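TfuA domain-containing protein (Methanosarcina acetivorans, PDB 6XP8) is a TfuA protein involved in peptide backbone thioamidation, in which it probably works together with a YcaO enzyme. Local coordinates at residues G8-H13 and T120-I124; T134-A138 and L187-C191. All blocks are in the same frame, centred on the assembly; numbering follows the deposited sequence.

Overall arrangement
Both segments of contact 1 precede those of contact 2; the centres are about 22 Å apart and the nearest atoms about 11 Å, so the two do not meet. Contact 1 belongs to the alpha/beta part of the protein: it joins the loop behind strand 3-6 of the five-stranded parallel sheet to the long connection between helices 96-102 and 128-140. That connection then runs into helix 128-140, which packs against helix 181-193 in contact 2, within an all-helical part; the centre of contact 2 lies about 19 Å from the centre of the chain. The loop 120-124 thus touches the sheet-bearing part shortly before the chain enters the helical one, and helix 198-215 returns to segment 8-13.

Contact 1 (G8-H13 and T120-I124); sequences GNSISH and TFEPI
A first torsion of -31°, well off the staggered value, sets the CG of F121 beside its backbone N, and H13 turns its imidazole the same way at -72°, so that the two rings converge. Their closest atoms are F121 CE2 and H13 CE1, 4.0 Å apart; the ring planes meet obliquely, at 42°. T7 O accepts a hydrogen bond from H13 NE2, which anchors the imidazole. The CA of G8 lies 5.2 Å from that of F121, an approach allowed by the lack of a side chain on G8. Segment 8-13 is the loop that leads from strand 3-6 of the parallel sheet, whose strand order 2-1-3-4-5 is that of flavodoxin-like folds, into the start of helix 13-19; S12 caps this helix through D15 N, and D48 holds N9 N and S10 OG. In the facing loop, T120 OG1 accepts from E122 N at 3.2 Å in an ST turn, with F121 at positive phi between them. The two acceptors G8 O and F121 O stand only 3.1 Å apart, while N9 CA offers F121 O a CH···O contact of 3.4 Å. A water donates to T120 O at 2.7 Å and, weakly, to G8 O. Farther along, the CG of P123 presses on N9 O at 3.1 Å.

Contact 2 (T134-A138 and L187-C191); sequences TLKAA and LLDFC
Segments 134-138 and 187-191, of helices 128-140 and 181-193, pass each other with axes 10.4 Å apart at closest approach and N-to-C directions 123° apart, the CA of T134 nearest that of C191 at one end and the CA of A138 nearest that of L187 at the other. F190 is the main bridge between them: with CG anti to the backbone N (chi1 177°), its ring reaches over to the facing helix rim first. The CB of A137 lies at the ring edge, in plane, 3.7 Å from F190 CZ. Next to it, F190 CE2 comes within 3.7 Å of T134 O and 3.5 Å of A138 N, two atoms already paired by a helical hydrogen bond. The small A138 lets L187 close in as well, CB to CD1 at a tight 3.5 Å. At the other end, the methyl CG2 of T134 rests on C191 SG at 3.7 Å, while its hydroxyl OG1 is engaged by N130 O, V196 N and Y166 OH. The pair belongs to a bundle of helices: L187 also packs on L152 of helix 146-157 and T170 of helix 166-175, and C191 on Y166, so both of these helices border the interface, away from the parallel sheet.

Contact 1 (G8-H13 and T120-I124)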
ATOM      1  N   GLY A   8      -4.070   7.824  -4.000  1.00 15.54           N
ATOM      2  CA  GLY A   8      -4.550   8.833  -3.062  1.00 15.82           C
ATOM      3  C   GLY A   8      -4.160   8.526  -1.634  1.00 16.08           C
ATOM      4  O   GLY A   8      -3.922   9.451  -0.850  1.00 16.23           O
ATOM      5  N   ASN A   9      -4.100   7.231  -1.302  1.00 15.97           N
ATOM      6  CA  ASN A   9      -3.750   6.759   0.043  1.00 16.03           C
ATOM      7  C   ASN A   9      -2.236   6.591   0.211  1.00 15.81           C
ATOM      8  O   ASN A   9      -1.631   7.240   1.059  1.00 16.09           O
ATOM      9  CB  ASN A   9      -4.457   5.431   0.379  1.00 16.57           C
ATOM     10  CG  ASN A   9      -5.969   5.476   0.184  1.00 17.19           C
ATOM     11  OD1 ASN A   9      -6.612   6.537   0.243  1.00 18.58           O
ATOM     12  ND2 ASN A   9      -6.549   4.310  -0.027  1.00 16.82           N
ATOM     13  N   SER A  10      -1.632   5.732  -0.609  1.00 15.30           N
ATOM     14  CA  SER A  10      -0.203   5.395  -0.495  1.00 15.23           C
ATOM     15  C   SER A  10       0.688   6.556  -0.940  1.00 15.50           C
ATOM     16  O   SER A  10       1.812   6.726  -0.450  1.00 15.70           O
ATOM     17  CB  SER A  10       0.107   4.140  -1.310  1.00 14.87           C
ATOM     18  OG  SER A  10      -0.642   3.041  -0.822  1.00 14.56           O
ATOM     19  N   ILE A  11       0.168   7.333  -1.885  1.00 15.99           N
ATOM     20  CA  ILE A  11       0.744   8.604  -2.312  1.00 16.16           C
ATOM     21  C   ILE A  11      -0.429   9.495  -2.724  1.00 16.69           C
ATOM     22  O   ILE A  11      -1.399   9.022  -3.327  1.00 16.65           O
ATOM     23  CB  ILE A  11       1.804   8.429  -3.443  1.00 16.18           C
ATOM     24  CG1 ILE A  11       2.579   9.740  -3.674  1.00 16.14           C
ATOM     25  CG2 ILE A  11       1.181   7.881  -4.730  1.00 15.76           C
ATOM     26  CD1 ILE A  11       3.900   9.585  -4.403  1.00 16.12           C
ATOM     27  N   SER A  12      -0.349  10.775  -2.380  1.00 17.23           N
ATOM     28  CA  SER A  12      -1.388  11.727  -2.752  1.00 17.77           C
ATOM     29  C   SER A  12      -1.350  12.015  -4.250  1.00 17.89           C
ATOM     30  O   SER A  12      -0.314  11.818  -4.906  1.00 18.10           O
ATOM     31  CB  SER A  12      -1.246  13.022  -1.947  1.00 17.86           C
ATOM     32  OG  SER A  12      -0.071  13.723  -2.316  1.00 18.39           O
ATOM     33  N   HIS A  13      -2.483  12.464  -4.789  1.00 18.22           N
ATOM     34  CA  HIS A  13      -2.567  12.898  -6.187  1.00 18.89           C
ATOM     35  C   HIS A  13      -1.574  14.034  -6.437  1.00 19.57           C
ATOM     36  O   HIS A  13      -0.910  14.056  -7.463  1.00 19.92           O
ATOM     37  CB  HIS A  13      -3.990  13.343  -6.534  1.00 19.21           C
ATOM     38  CG  HIS A  13      -4.977  12.219  -6.641  1.00 18.83           C
ATOM     39  ND1 HIS A  13      -6.193  12.365  -7.273  1.00 19.17           N
ATOM     40  CD2 HIS A  13      -4.927  10.934  -6.212  1.00 18.87           C
ATOM     41  CE1 HIS A  13      -6.856  11.223  -7.220  1.00 18.84           C
ATOM     42  NE2 HIS A  13      -6.108  10.337  -6.584  1.00 18.84           N
ATOM     43  N   THR A 120     -10.361  13.543   1.184  1.00 29.49           N
ATOM     44  CA  THR A 120      -9.005  13.887   0.717  1.00 27.27           C
ATOM     45  C   THR A 120      -8.158  12.665   0.328  1.00 25.46           C
ATOM     46  O   THR A 120      -7.130  12.805  -0.337  1.00 24.79           O
ATOM     47  CB  THR A 120      -8.213  14.705   1.772  1.00 27.78           C
ATOM     48  OG1 THR A 120      -7.812  13.848   2.851  1.00 27.62           O
ATOM     49  CG2 THR A 120      -9.035  15.880   2.320  1.00 27.62           C
ATOM     50  N   PHE A 121      -8.604  11.484   0.764  1.00 24.37           N
ATOM     51  CA  PHE A 121      -7.900  10.183   0.624  1.00 23.52           C
ATOM     52  C   PHE A 121      -6.642  10.025   1.498  1.00 22.61           C
ATOM     53  O   PHE A 121      -5.979   8.986   1.447  1.00 21.24           O
ATOM     54  CB  PHE A 121      -7.601   9.784  -0.848  1.00 24.08           C
ATOM     55  CG  PHE A 121      -8.609  10.283  -1.854  1.00 24.36           C
ATOM     56  CD1 PHE A 121      -9.972   9.983  -1.733  1.00 24.72           C
ATOM     57  CD2 PHE A 121      -8.182  11.038  -2.950  1.00 24.61           C
ATOM     58  CE1 PHE A 121     -10.887  10.451  -2.672  1.00 24.32           C
ATOM     59  CE2 PHE A 121      -9.096  11.504  -3.893  1.00 24.52           C
ATOM     60  CZ  PHE A 121     -10.447  11.213  -3.750  1.00 24.47           C
ATOM     61  N   GLU A 122      -6.320  11.036   2.309  1.00 22.27           N
ATOM     62  CA  GLU A 122      -5.160  10.951   3.199  1.00 22.29           C
ATOM     63  C   GLU A 122      -5.384   9.859   4.255  1.00 20.72           C
ATOM     64  O   GLU A 122      -6.468   9.787   4.834  1.00 21.05           O
ATOM     65  CB  GLU A 122      -4.881  12.301   3.861  1.00 24.04           C
ATOM     66  CG  GLU A 122      -3.445  12.476   4.348  1.00 26.81           C
ATOM     67  CD  GLU A 122      -3.207  13.830   4.995  1.00 28.59           C
ATOM     68  OE1 GLU A 122      -3.899  14.152   5.982  1.00 30.51           O
ATOM     69  OE2 GLU A 122      -2.328  14.577   4.513  1.00 30.37           O
ATOM     70  N   PRO A 123      -4.376   8.986   4.478  1.00 19.77           N
ATOM     71  CA  PRO A 123      -4.532   7.955   5.506  1.00 19.56           C
ATOM     72  C   PRO A 123      -4.581   8.543   6.909  1.00 19.98           C
ATOM     73  O   PRO A 123      -3.904   9.539   7.193  1.00 20.61           O
ATOM     74  CB  PRO A 123      -3.267   7.106   5.355  1.00 19.50           C
ATOM     75  CG  PRO A 123      -2.825   7.338   3.960  1.00 19.76           C
ATOM     76  CD  PRO A 123      -3.141   8.783   3.699  1.00 19.26           C
ATOM     77  N   ILE A 124      -5.401   7.929   7.753  1.00 20.15           N
ATOM     78  CA  ILE A 124      -5.456   8.247   9.174  1.00 20.81           C
ATOM     79  C   ILE A 124      -4.565   7.256   9.918  1.00 20.88           C
ATOM     80  O   ILE A 124      -3.702   7.651  10.715  1.00 22.33           O
ATOM     81  CB  ILE A 124      -6.916   8.207   9.714  1.00 21.83           C
ATOM     82  CG1 ILE A 124      -7.867   9.089   8.877  1.00 23.09           C
ATOM     83  CG2 ILE A 124      -6.970   8.534  11.207  1.00 22.11           C
ATOM     84  CD1 ILE A 124      -7.494  10.554   8.762  1.00 24.27           C
TER
HETATM   85  O   HOH W   1      -4.427  12.838  -0.358  1.00 27.76           O

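Contact 2 (T134-A138 and L187-C191)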
ATOM      1  N   THR A 134       9.248  -0.401   9.716  1.00 18.59           N
ATOM      2  CA  THR A 134       9.667   0.639  10.660  1.00 18.62           C
ATOM      3  C   THR A 134      10.169   0.021  11.971  1.00 19.29           C
ATOM      4  O   THR A 134      11.184   0.471  12.502  1.00 18.83           O
ATOM      5  CB  THR A 134       8.568   1.705  10.872  1.00 18.49           C
ATOM      6  OG1 THR A 134       8.256   2.301   9.605  1.00 18.44           O
ATOM      7  CG2 THR A 134       9.022   2.812  11.817  1.00 18.15           C
ATOM      8  N   LEU A 135       9.482  -1.016  12.464  1.00 19.33           N
ATOM      9  CA  LEU A 135       9.968  -1.765  13.637  1.00 19.73           C
ATOM     10  C   LEU A 135      11.298  -2.477  13.386  1.00 20.62           C
ATOM     11  O   LEU A 135      12.137  -2.549  14.287  1.00 20.75           O
ATOM     12  CB  LEU A 135       8.917  -2.747  14.172  1.00 19.63           C
ATOM     13  CG  LEU A 135       7.719  -2.157  14.937  1.00 19.12           C
ATOM     14  CD1 LEU A 135       6.739  -3.260  15.309  1.00 18.79           C
ATOM     15  CD2 LEU A 135       8.139  -1.386  16.183  1.00 19.26           C
ATOM     16  N   LYS A 136      11.487  -2.986  12.165  1.00 21.58           N
ATOM     17  CA  LYS A 136      12.774  -3.553  11.744  1.00 23.35           C
ATOM     18  C   LYS A 136      13.900  -2.521  11.769  1.00 22.82           C
ATOM     19  O   LYS A 136      14.977  -2.802  12.298  1.00 22.94           O
ATOM     20  CB  LYS A 136      12.672  -4.224  10.373  1.00 24.66           C
ATOM     21  CG  LYS A 136      12.222  -5.670  10.463  1.00 26.96           C
ATOM     22  CD  LYS A 136      11.797  -6.231   9.116  1.00 28.52           C
ATOM     23  CE  LYS A 136      11.298  -7.660   9.274  1.00 28.90           C
ATOM     24  NZ  LYS A 136      11.026  -8.310   7.963  1.00 30.29           N
ATOM     25  N   ALA A 137      13.633  -1.335  11.221  1.00 22.45           N
ATOM     26  CA  ALA A 137      14.584  -0.216  11.230  1.00 22.94           C
ATOM     27  C   ALA A 137      14.901   0.261  12.654  1.00 23.45           C
ATOM     28  O   ALA A 137      16.056   0.554  12.969  1.00 23.58           O
ATOM     29  CB  ALA A 137      14.067   0.937  10.383  1.00 23.06           C
ATOM     30  N   ALA A 138      13.877   0.312  13.509  1.00 24.04           N
ATOM     31  CA  ALA A 138      14.040   0.651  14.931  1.00 24.69           C
ATOM     32  C   ALA A 138      14.942  -0.336  15.673  1.00 25.74           C
ATOM     33  O   ALA A 138      15.781   0.080  16.484  1.00 26.37           O
ATOM     34  CB  ALA A 138      12.685   0.744  15.612  1.00 24.79           C
ATOM     35  N   LEU A 187      11.242   5.530  20.729  1.00 20.68           N
ATOM     36  CA  LEU A 187      10.734   4.763  19.589  1.00 20.15           C
ATOM     37  C   LEU A 187       9.699   5.548  18.773  1.00 20.07           C
ATOM     38  O   LEU A 187       9.754   5.545  17.537  1.00 19.77           O
ATOM     39  CB  LEU A 187      10.163   3.417  20.052  1.00 19.55           C
ATOM     40  CG  LEU A 187       9.473   2.521  19.015  1.00 19.44           C
ATOM     41  CD1 LEU A 187      10.434   2.070  17.926  1.00 19.53           C
ATOM     42  CD2 LEU A 187       8.856   1.332  19.720  1.00 19.18           C
ATOM     43  N   LEU A 188       8.773   6.209  19.464  1.00 20.57           N
ATOM     44  CA  LEU A 188       7.751   7.039  18.813  1.00 20.99           C
ATOM     45  C   LEU A 188       8.344   8.176  17.967  1.00 21.83           C
ATOM     46  O   LEU A 188       7.886   8.413  16.844  1.00 21.44           O
ATOM     47  CB  LEU A 188       6.739   7.576  19.834  1.00 20.36           C
ATOM     48  CG  LEU A 188       5.577   8.452  19.333  1.00 20.23           C
ATOM     49  CD1 LEU A 188       4.780   7.792  18.211  1.00 20.40           C
ATOM     50  CD2 LEU A 188       4.670   8.822  20.490  1.00 20.34           C
ATOM     51  N   ASP A 189       9.352   8.861  18.507  1.00 22.99           N
ATOM     52  CA  ASP A 189      10.084   9.899  17.770  1.00 24.09           C
ATOM     53  C   ASP A 189      10.696   9.345  16.483  1.00 23.56           C
ATOM     54  O   ASP A 189      10.584   9.973  15.423  1.00 24.14           O
ATOM     55  CB  ASP A 189      11.168  10.536  18.649  1.00 25.76           C
ATOM     56  CG  ASP A 189      10.600  11.461  19.716  1.00 28.24           C
ATOM     57  OD1 ASP A 189       9.492  12.023  19.531  1.00 29.94           O
ATOM     58  OD2 ASP A 189      11.275  11.637  20.753  1.00 29.33           O
ATOM     59  N   PHE A 190      11.310   8.164  16.579  1.00 22.30           N
ATOM     60  CA  PHE A 190      11.875   7.476  15.417  1.00 22.20           C
ATOM     61  C   PHE A 190      10.812   7.146  14.374  1.00 21.87           C
ATOM     62  O   PHE A 190      11.034   7.368  13.184  1.00 21.84           O
ATOM     63  CB  PHE A 190      12.625   6.198  15.822  1.00 22.23           C
ATOM     64  CG  PHE A 190      13.170   5.416  14.652  1.00 22.69           C
ATOM     65  CD1 PHE A 190      14.388   5.775  14.060  1.00 22.94           C
ATOM     66  CD2 PHE A 190      12.466   4.327  14.129  1.00 22.46           C
ATOM     67  CE1 PHE A 190      14.887   5.064  12.979  1.00 23.26           C
ATOM     68  CE2 PHE A 190      12.964   3.613  13.041  1.00 22.75           C
ATOM     69  CZ  PHE A 190      14.180   3.979  12.470  1.00 22.89           C
ATOM     70  N   CYS A 191       9.679   6.607  14.827  1.00 21.22           N
ATOM     71  CA  CYS A 191       8.585   6.216  13.937  1.00 21.16           C
ATOM     72  C   CYS A 191       7.959   7.410  13.216  1.00 21.79           C
ATOM     73  O   CYS A 191       7.543   7.292  12.060  1.00 21.69           O
ATOM     74  CB  CYS A 191       7.515   5.449  14.710  1.00 21.04           C
ATOM     75  SG  CYS A 191       7.995   3.790  15.245  1.00 20.94           S
TER